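Esterase (PDB 3H2G) degrades rice cell wall material as an esterase of the bacterial pathogen Xanthomonas oryzae pv. oryzae and contributes to its virulence. Local coordinates at residues P80-H86 and V119-Y125; A203-G207 and T380-I385; T328-G332 and C384-V388. One frame throughout, in Å; residues are numbered along the deposited sequence.

Interaction 1: residues P80-H86 and V119-Y125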
loop_
_atom_site.group_PDB
_atom_site.type_symbol
_atom_site.label_atom_id
_atom_site.label_comp_id
_atom_site.label_asym_id
_atom_site.label_seq_id
_atom_site.Cartn_x
_atom_site.Cartn_y
_atom_site.Cartn_z
ATOM N N PRO A 80 15.706 -13.437 1.990
ATOM C CA PRO A 80 15.583 -12.038 2.402
ATOM C C PRO A 80 14.140 -11.873 2.893
ATOM O O PRO A 80 13.265 -12.658 2.518
ATOM C CB PRO A 80 15.841 -11.276 1.105
ATOM C CG PRO A 80 15.259 -12.196 0.066
ATOM C CD PRO A 80 15.766 -13.553 0.520
ATOM N N LEU A 81 13.897 -10.878 3.739
ATOM C CA LEU A 81 12.558 -10.626 4.262
ATOM C C LEU A 81 11.999 -9.373 3.602
ATOM O O LEU A 81 12.536 -8.282 3.782
ATOM C CB LEU A 81 12.604 -10.429 5.780
ATOM C CG LEU A 81 11.266 -10.110 6.458
ATOM C CD1 LEU A 81 10.311 -11.271 6.275
ATOM C CD2 LEU A 81 11.487 -9.837 7.943
ATOM N N LEU A 82 10.920 -9.535 2.840
ATOM C CA LEU A 82 10.297 -8.414 2.142
ATOM C C LEU A 82 8.974 -7.994 2.775
ATOM O O LEU A 82 8.025 -8.776 2.818
ATOM C CB LEU A 82 10.057 -8.783 0.673
ATOM C CG LEU A 82 9.323 -7.750 -0.190
ATOM C CD1 LEU A 82 10.169 -6.498 -0.321
ATOM C CD2 LEU A 82 9.039 -8.345 -1.566
ATOM N N GLY A 83 8.926 -6.760 3.276
ATOM C CA GLY A 83 7.707 -6.241 3.874
ATOM C C GLY A 83 6.885 -5.660 2.741
ATOM O O GLY A 83 7.415 -4.924 1.905
ATOM N N TRP A 84 5.596 -5.980 2.714
ATOM C CA TRP A 84 4.715 -5.529 1.644
ATOM C C TRP A 84 3.523 -4.685 2.080
ATOM O O TRP A 84 2.874 -4.973 3.088
ATOM C CB TRP A 84 4.206 -6.756 0.869
ATOM C CG TRP A 84 3.165 -6.449 -0.166
ATOM C CD1 TRP A 84 1.804 -6.539 -0.025
ATOM C CD2 TRP A 84 3.399 -5.981 -1.497
ATOM N NE1 TRP A 84 1.181 -6.155 -1.190
ATOM C CE2 TRP A 84 2.137 -5.807 -2.109
ATOM C CE3 TRP A 84 4.556 -5.690 -2.235
ATOM C CZ2 TRP A 84 2.000 -5.354 -3.427
ATOM C CZ3 TRP A 84 4.420 -5.241 -3.545
ATOM C CH2 TRP A 84 3.149 -5.078 -4.126
ATOM N N GLY A 85 3.236 -3.646 1.300
ATOM C CA GLY A 85 2.097 -2.788 1.578
ATOM C C GLY A 85 1.013 -3.028 0.532
ATOM O O GLY A 85 1.253 -2.854 -0.663
ATOM N N HIS A 86 -0.180 -3.429 0.966
ATOM C CA HIS A 86 -1.268 -3.688 0.024
ATOM C C HIS A 86 -1.984 -2.403 -0.393
ATOM O O HIS A 86 -1.879 -1.377 0.279
ATOM C CB HIS A 86 -2.272 -4.695 0.618
ATOM C CG HIS A 86 -3.172 -4.131 1.675
ATOM N ND1 HIS A 86 -3.151 -4.567 2.983
ATOM C CD2 HIS A 86 -4.170 -3.219 1.602
ATOM C CE1 HIS A 86 -4.101 -3.952 3.667
ATOM N NE2 HIS A 86 -4.734 -3.129 2.852
ATOM N N VAL A 119 10.817 -14.066 1.344
ATOM C CA VAL A 119 9.840 -14.273 2.405
ATOM C C VAL A 119 9.036 -12.979 2.346
ATOM O O VAL A 119 9.608 -11.888 2.380
ATOM C CB VAL A 119 10.510 -14.415 3.790
ATOM C CG1 VAL A 119 9.448 -14.446 4.886
ATOM C CG2 VAL A 119 11.329 -15.695 3.837
ATOM N N VAL A 120 7.718 -13.091 2.227
ATOM C CA VAL A 120 6.880 -11.906 2.123
ATOM C C VAL A 120 5.950 -11.743 3.314
ATOM O O VAL A 120 5.225 -12.666 3.675
ATOM C CB VAL A 120 6.028 -11.944 0.830
ATOM C CG1 VAL A 120 5.234 -10.648 0.690
ATOM C CG2 VAL A 120 6.924 -12.144 -0.382
ATOM N N VAL A 121 5.985 -10.561 3.921
ATOM C CA VAL A 121 5.139 -10.262 5.068
ATOM C C VAL A 121 4.353 -8.988 4.803
ATOM O O VAL A 121 4.926 -7.966 4.429
ATOM C CB VAL A 121 5.965 -10.039 6.349
ATOM C CG1 VAL A 121 5.023 -9.797 7.527
ATOM C CG2 VAL A 121 6.856 -11.239 6.615
ATOM N N GLY A 122 3.042 -9.050 5.004
ATOM C CA GLY A 122 2.217 -7.876 4.788
ATOM C C GLY A 122 1.180 -7.723 5.884
ATOM O O GLY A 122 0.587 -8.704 6.326
ATOM N N SER A 123 0.983 -6.496 6.348
ATOM C CA SER A 123 -0.015 -6.230 7.375
ATOM C C SER A 123 -1.310 -5.889 6.665
ATOM O O SER A 123 -1.282 -5.310 5.584
ATOM C CB SER A 123 0.400 -5.035 8.237
ATOM O OG SER A 123 -0.669 -4.623 9.075
ATOM N N ASP A 124 -2.446 -6.254 7.255
ATOM C CA ASP A 124 -3.720 -5.905 6.647
ATOM C C ASP A 124 -4.031 -4.449 6.990
ATOM O O ASP A 124 -4.962 -3.861 6.443
ATOM C CB ASP A 124 -4.839 -6.825 7.145
ATOM C CG ASP A 124 -4.771 -8.205 6.518
ATOM O OD1 ASP A 124 -4.587 -8.282 5.284
ATOM O OD2 ASP A 124 -4.907 -9.209 7.248
ATOM N N TYR A 125 -3.222 -3.878 7.886
ATOM C CA TYR A 125 -3.352 -2.488 8.344
ATOM C C TYR A 125 -4.346 -2.352 9.493
ATOM O O TYR A 125 -5.192 -3.218 9.700
ATOM C CB TYR A 125 -3.824 -1.557 7.218
ATOM C CG TYR A 125 -2.917 -1.423 6.014
ATOM C CD1 TYR A 125 -3.409 -0.893 4.820
ATOM C CD2 TYR A 125 -1.573 -1.800 6.063
ATOM C CE1 TYR A 125 -2.596 -0.740 3.707
ATOM C CE2 TYR A 125 -0.742 -1.647 4.945
ATOM C CZ TYR A 125 -1.266 -1.115 3.772
ATOM O OH TYR A 125 -0.468 -0.949 2.660
HETATM O O HOH W 1 0.160 -5.190 3.286
HETATM O O HOH W 2 2.260 -3.958 5.571
#
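The H86 imidazole lies over one face of the Y125 phenol ring in an offset stack, centroids 3.9 Å apart and planes inclined by 26°. Its CE1–NE2 side does the overlapping: Y125 CE1 sits 3.3 Å above the imidazole plane, displaced toward the rim. With CG placed between backbone N and carbonyl carbon (chi1 75°), the histidine ring swings back toward residues 119-125 although its CB leaves the backbone in another direction. Y125 slides past in the opposite sense and delivers its hydroxyl to the histidine backbone, where OH donates to H86 O over 2.8 Å, in the carbonyl plane and on a lone pair. The same hydroxyl also bonds to T181, while H136 packs nearly parallel against the tyrosine ring. At the imidazole edge ND1 makes a weak, bent bond to S123 O.

This ring pair stands where two neighbouring parallel strands of an alpha/beta-hydrolase sheet diverge. Further back, L82 N donates to V119 O at 2.7 Å and L82 O receives V121 N, the ladder of a parallel pair. W84 N to V121 O is its last direct rung; beyond it, one water donates to both W84 O and S123 O and accepts from H86 N, and a second joins W84 O to S123 N. Water thus replaces the missing rungs inside a fully buried contact.

On the sheet face beneath helix 141-162, L81 CD1 wedges between V119 CG1 and V121 CG2, the latter a tight 3.5 Å away. On the other face W84 CB meets V120 CG1 at 4.0 Å, and the indole leads away toward S173 and Y175, touching the probable nucleophile elbow.

Interaction 2: residues A203-G207 and T380-I385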
loop_
_atom_site.group_PDB
_atom_site.type_symbol
_atom_site.label_atom_id
_atom_site.label_comp_id
_atom_site.label_asym_id
_atom_site.label_seq_id
_atom_site.Cartn_x
_atom_site.Cartn_y
_atom_site.Cartn_z
ATOM N N ALA A 203 11.294 -0.606 -2.895
ATOM C CA ALA A 203 10.723 -0.398 -4.224
ATOM C C ALA A 203 9.236 -0.052 -4.187
ATOM O O ALA A 203 8.385 -0.889 -4.503
ATOM C CB ALA A 203 10.951 -1.645 -5.096
ATOM N N PRO A 204 8.902 1.188 -3.791
ATOM C CA PRO A 204 7.496 1.615 -3.732
ATOM C C PRO A 204 6.930 1.618 -5.150
ATOM O O PRO A 204 7.608 2.041 -6.089
ATOM C CB PRO A 204 7.583 3.030 -3.158
ATOM C CG PRO A 204 8.858 3.010 -2.364
ATOM C CD PRO A 204 9.791 2.234 -3.257
ATOM N N ILE A 205 5.691 1.162 -5.301
ATOM C CA ILE A 205 5.055 1.102 -6.611
ATOM C C ILE A 205 3.796 1.966 -6.723
ATOM O O ILE A 205 2.859 1.822 -5.943
ATOM C CB ILE A 205 4.670 -0.357 -6.958
ATOM C CG1 ILE A 205 5.917 -1.243 -6.935
ATOM C CG2 ILE A 205 3.988 -0.415 -8.324
ATOM C CD1 ILE A 205 5.604 -2.737 -6.984
ATOM N N SER A 206 3.790 2.866 -7.700
ATOM C CA SER A 206 2.644 3.737 -7.960
ATOM C C SER A 206 2.018 4.371 -6.718
ATOM O O SER A 206 0.791 4.428 -6.589
ATOM C CB SER A 206 1.579 2.949 -8.725
ATOM O OG SER A 206 2.142 2.346 -9.882
ATOM N N GLY A 207 2.861 4.861 -5.813
ATOM C CA GLY A 207 2.359 5.485 -4.601
ATOM C C GLY A 207 2.247 6.999 -4.687
ATOM O O GLY A 207 3.019 7.643 -5.398
ATOM N N THR A 380 0.165 -1.654 -13.230
ATOM C CA THR A 380 1.495 -1.492 -12.642
ATOM C C THR A 380 1.811 -2.445 -11.504
ATOM O O THR A 380 2.978 -2.653 -11.183
ATOM C CB THR A 380 1.729 -0.052 -12.122
ATOM O OG1 THR A 380 0.883 0.202 -10.993
ATOM C CG2 THR A 380 1.434 0.965 -13.215
ATOM N N LYS A 381 0.787 -3.028 -10.887
ATOM C CA LYS A 381 1.032 -3.935 -9.775
ATOM C C LYS A 381 1.970 -5.079 -10.149
ATOM O O LYS A 381 3.057 -5.195 -9.586
ATOM C CB LYS A 381 -0.279 -4.503 -9.229
ATOM C CG LYS A 381 -0.079 -5.325 -7.961
ATOM C CD LYS A 381 -1.374 -5.985 -7.520
ATOM C CE LYS A 381 -1.162 -6.838 -6.288
ATOM N NZ LYS A 381 -2.400 -7.584 -5.926
ATOM N N GLU A 382 1.571 -5.922 -11.097
ATOM C CA GLU A 382 2.444 -7.028 -11.470
ATOM C C GLU A 382 3.621 -6.603 -12.336
ATOM O O GLU A 382 4.728 -7.101 -12.156
ATOM C CB GLU A 382 1.667 -8.146 -12.172
ATOM C CG GLU A 382 2.565 -9.335 -12.517
ATOM C CD GLU A 382 1.801 -10.549 -12.999
ATOM O OE1 GLU A 382 0.960 -10.399 -13.911
ATOM O OE2 GLU A 382 2.053 -11.657 -12.475
ATOM N N SER A 383 3.393 -5.681 -13.272
ATOM C CA SER A 383 4.470 -5.218 -14.146
ATOM C C SER A 383 5.633 -4.649 -13.340
ATOM O O SER A 383 6.798 -4.960 -13.599
ATOM C CB SER A 383 3.954 -4.148 -15.114
ATOM O OG SER A 383 3.046 -4.707 -16.048
ATOM N N CYS A 384 5.311 -3.805 -12.367
ATOM C CA CYS A 384 6.334 -3.203 -11.525
ATOM C C CYS A 384 6.965 -4.196 -10.560
ATOM O O CYS A 384 8.158 -4.114 -10.278
ATOM C CB CYS A 384 5.752 -2.028 -10.745
ATOM S SG CYS A 384 5.774 -0.450 -11.649
ATOM N N ILE A 385 6.171 -5.128 -10.035
ATOM C CA ILE A 385 6.733 -6.123 -9.128
ATOM C C ILE A 385 7.852 -6.846 -9.877
ATOM O O ILE A 385 8.943 -7.048 -9.342
ATOM C CB ILE A 385 5.666 -7.153 -8.672
ATOM C CG1 ILE A 385 4.776 -6.532 -7.591
ATOM C CG2 ILE A 385 6.340 -8.415 -8.141
ATOM C CD1 ILE A 385 3.613 -7.409 -7.168
#
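I205 packs against C384 where strand 198-205 of the alpha/beta-hydrolase sheet runs beneath the C-terminal helix 376-396, the local segment axes inclined at 159° and 9.4 Å apart. From CB, which points toward the helix, the isoleucine forks. Its CG2 branch, anti to the backbone N, enters beside C384 and presses on CB at 3.4 Å, closer than carbons usually come, with C384 SG slightly farther off. The other branch starts at CG1, 3.9 Å from the same C384 CB, and its CD1 touches that atom too, so both arms of the fork lie against the same side of the methylene. An extended chi2 of 168° carries CD1 onward along the helix to I385, where it reaches CG1 at 3.9 Å and lies equally near the backbone N. One apolar side chain therefore spans two successive helix residues, while I385 continues on its far side to P108, R112 and L113 of helix 108-114.

One residue further along, the strand has given way to irregular chain and the contact becomes polar. S206 aims its CB at the helix too, and its OG comes to T380 OG1. T380 OG1 is also hydrogen-bonded to H377 O, one turn back. Since S206 touches both H377 and D336, members with S176 of a probable Ser-His-Asp triad, this hydroxyl pair sits in the second shell of the likely active site. T380 holds OG1 between its backbone N and carbonyl carbon (chi1 68°), and S206 OG approaches it to 2.7 Å.

Interaction 3: residues T328-G332 and C384-V388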
loop_
_atom_site.group_PDB
_atom_site.type_symbol
_atom_site.label_atom_id
_atom_site.label_comp_id
_atom_site.label_asym_id
_atom_site.label_seq_id
_atom_site.Cartn_x
_atom_site.Cartn_y
_atom_site.Cartn_z
ATOM N N THR A 328 16.839 2.803 -3.498
ATOM C CA THR A 328 15.407 2.802 -3.759
ATOM C C THR A 328 15.066 2.921 -5.235
ATOM O O THR A 328 15.749 3.613 -5.987
ATOM C CB THR A 328 14.741 3.971 -2.999
ATOM O OG1 THR A 328 15.122 3.913 -1.620
ATOM C CG2 THR A 328 13.222 3.900 -3.099
ATOM N N LEU A 329 14.003 2.235 -5.641
ATOM C CA LEU A 329 13.548 2.275 -7.021
ATOM C C LEU A 329 12.045 2.509 -7.049
ATOM O O LEU A 329 11.262 1.642 -6.661
ATOM C CB LEU A 329 13.878 0.964 -7.743
ATOM C CG LEU A 329 13.447 0.891 -9.215
ATOM C CD1 LEU A 329 14.033 2.073 -9.989
ATOM C CD2 LEU A 329 13.911 -0.428 -9.817
ATOM N N LEU A 330 11.646 3.695 -7.489
ATOM C CA LEU A 330 10.232 4.031 -7.578
ATOM C C LEU A 330 9.737 3.571 -8.941
ATOM O O LEU A 330 10.316 3.920 -9.967
ATOM C CB LEU A 330 10.040 5.542 -7.426
ATOM C CG LEU A 330 10.642 6.180 -6.170
ATOM C CD1 LEU A 330 10.321 7.666 -6.154
ATOM C CD2 LEU A 330 10.088 5.506 -4.924
ATOM N N CYS A 331 8.677 2.774 -8.954
ATOM C CA CYS A 331 8.138 2.273 -10.210
ATOM C C CYS A 331 6.713 2.756 -10.408
ATOM O O CYS A 331 5.961 2.939 -9.450
ATOM C CB CYS A 331 8.178 0.743 -10.222
ATOM S SG CYS A 331 7.769 -0.063 -11.810
ATOM N N GLY A 332 6.353 2.968 -11.666
ATOM C CA GLY A 332 5.020 3.427 -11.990
ATOM C C GLY A 332 4.874 3.470 -13.494
ATOM O O GLY A 332 5.746 2.987 -14.216
ATOM N N CYS A 384 5.311 -3.805 -12.367
ATOM C CA CYS A 384 6.334 -3.203 -11.525
ATOM C C CYS A 384 6.965 -4.196 -10.560
ATOM O O CYS A 384 8.158 -4.114 -10.278
ATOM C CB CYS A 384 5.752 -2.028 -10.745
ATOM S SG CYS A 384 5.774 -0.450 -11.649
ATOM N N ILE A 385 6.171 -5.128 -10.035
ATOM C CA ILE A 385 6.733 -6.123 -9.128
ATOM C C ILE A 385 7.852 -6.846 -9.877
ATOM O O ILE A 385 8.943 -7.048 -9.342
ATOM C CB ILE A 385 5.666 -7.153 -8.672
ATOM C CG1 ILE A 385 4.776 -6.532 -7.591
ATOM C CG2 ILE A 385 6.340 -8.415 -8.141
ATOM C CD1 ILE A 385 3.613 -7.409 -7.168
ATOM N N VAL A 386 7.578 -7.220 -11.123
ATOM C CA VAL A 386 8.567 -7.916 -11.935
ATOM C C VAL A 386 9.790 -7.040 -12.196
ATOM O O VAL A 386 10.922 -7.478 -12.010
ATOM C CB VAL A 386 7.959 -8.368 -13.282
ATOM C CG1 VAL A 386 9.049 -8.904 -14.206
ATOM C CG2 VAL A 386 6.911 -9.442 -13.034
ATOM N N VAL A 387 9.555 -5.797 -12.607
ATOM C CA VAL A 387 10.647 -4.870 -12.900
ATOM C C VAL A 387 11.542 -4.536 -11.709
ATOM O O VAL A 387 12.768 -4.580 -11.827
ATOM C CB VAL A 387 10.101 -3.552 -13.504
ATOM C CG1 VAL A 387 11.202 -2.495 -13.561
ATOM C CG2 VAL A 387 9.559 -3.819 -14.902
ATOM N N VAL A 388 10.946 -4.197 -10.569
ATOM C CA VAL A 388 11.749 -3.852 -9.399
ATOM C C VAL A 388 12.507 -5.062 -8.854
ATOM O O VAL A 388 13.623 -4.928 -8.355
ATOM C CB VAL A 388 10.884 -3.220 -8.282
ATOM C CG1 VAL A 388 10.217 -1.948 -8.808
ATOM C CG2 VAL A 388 9.845 -4.206 -7.787
#
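C331 and C384 are joined by a disulfide, the SG atoms 2.0 Å apart and the bridge twisted to a chi3 of -84°, close to the 90° at which repulsion between the lone pairs of the two sulfurs is least. The strand cysteine carries SG anti to its backbone N (chi1 -171°), which extends the sulfur straight out toward the helix. At the bridge the CA atoms of C331 and C384 are 5.9 Å apart, the shortest CA–CA distance between the segments. G332 N comes within 3.5 Å of C384 SG.

One turn further along the helix, V388 fills the space next to the bridge. Its CG1 methyl, anti to the carbonyl carbon and beside the backbone N, leans on C331 CB at 3.7 Å and also meets L329 CD2 at 4.1 Å. The leucine comes across it obliquely, two residues before the cysteine and on the same side of the strand, and its CD2 lies equally close to V388 CA. Disulfide, valine and leucine together form a short continuous apolar seam with no hydrogen bond between strand and helix. Within the helix, V388 N bonds to C384 O at 2.8 Å.

Around this first shell, T364 touches both cysteines, and its OG1 is hydrogen-bonded to G332 O. V362 of the edge strand 359-363 packs on C331, while A203 of strand 198-205 touches V388 from the other neighbouring strand. The local axes run at 151°, 8.7 Å apart: the C-terminal helix lies roughly antiparallel to a strand near one end of the mixed sheet, in its parallel part, the layered packing of an alpha/beta-hydrolase fold, here with a disulfide joining the two layers.

In the fold
Interaction 1 comes first along the chain, closing a 32-residue excursion that carries helices 96-102 and 108-114 but no strand, between strands 79-85 and 119-123. Interactions 2 and 3 follow and end together on helix 376-396, sharing C384 and I385. Interaction 2 spans 172 intervening residues; interaction 3 bridges 51, and its strand lies inside that longer span. Their strands, 198-205 and 328-332, are neighbours in the sheet, probably bonded through P204 O with C331 N and S206 N with C331 O. Interaction 1 reaches them by packing: W84 CH2 lies 3.9 Å from I385 CD1. The C-terminal helix thus connects early and late strands of one sheet.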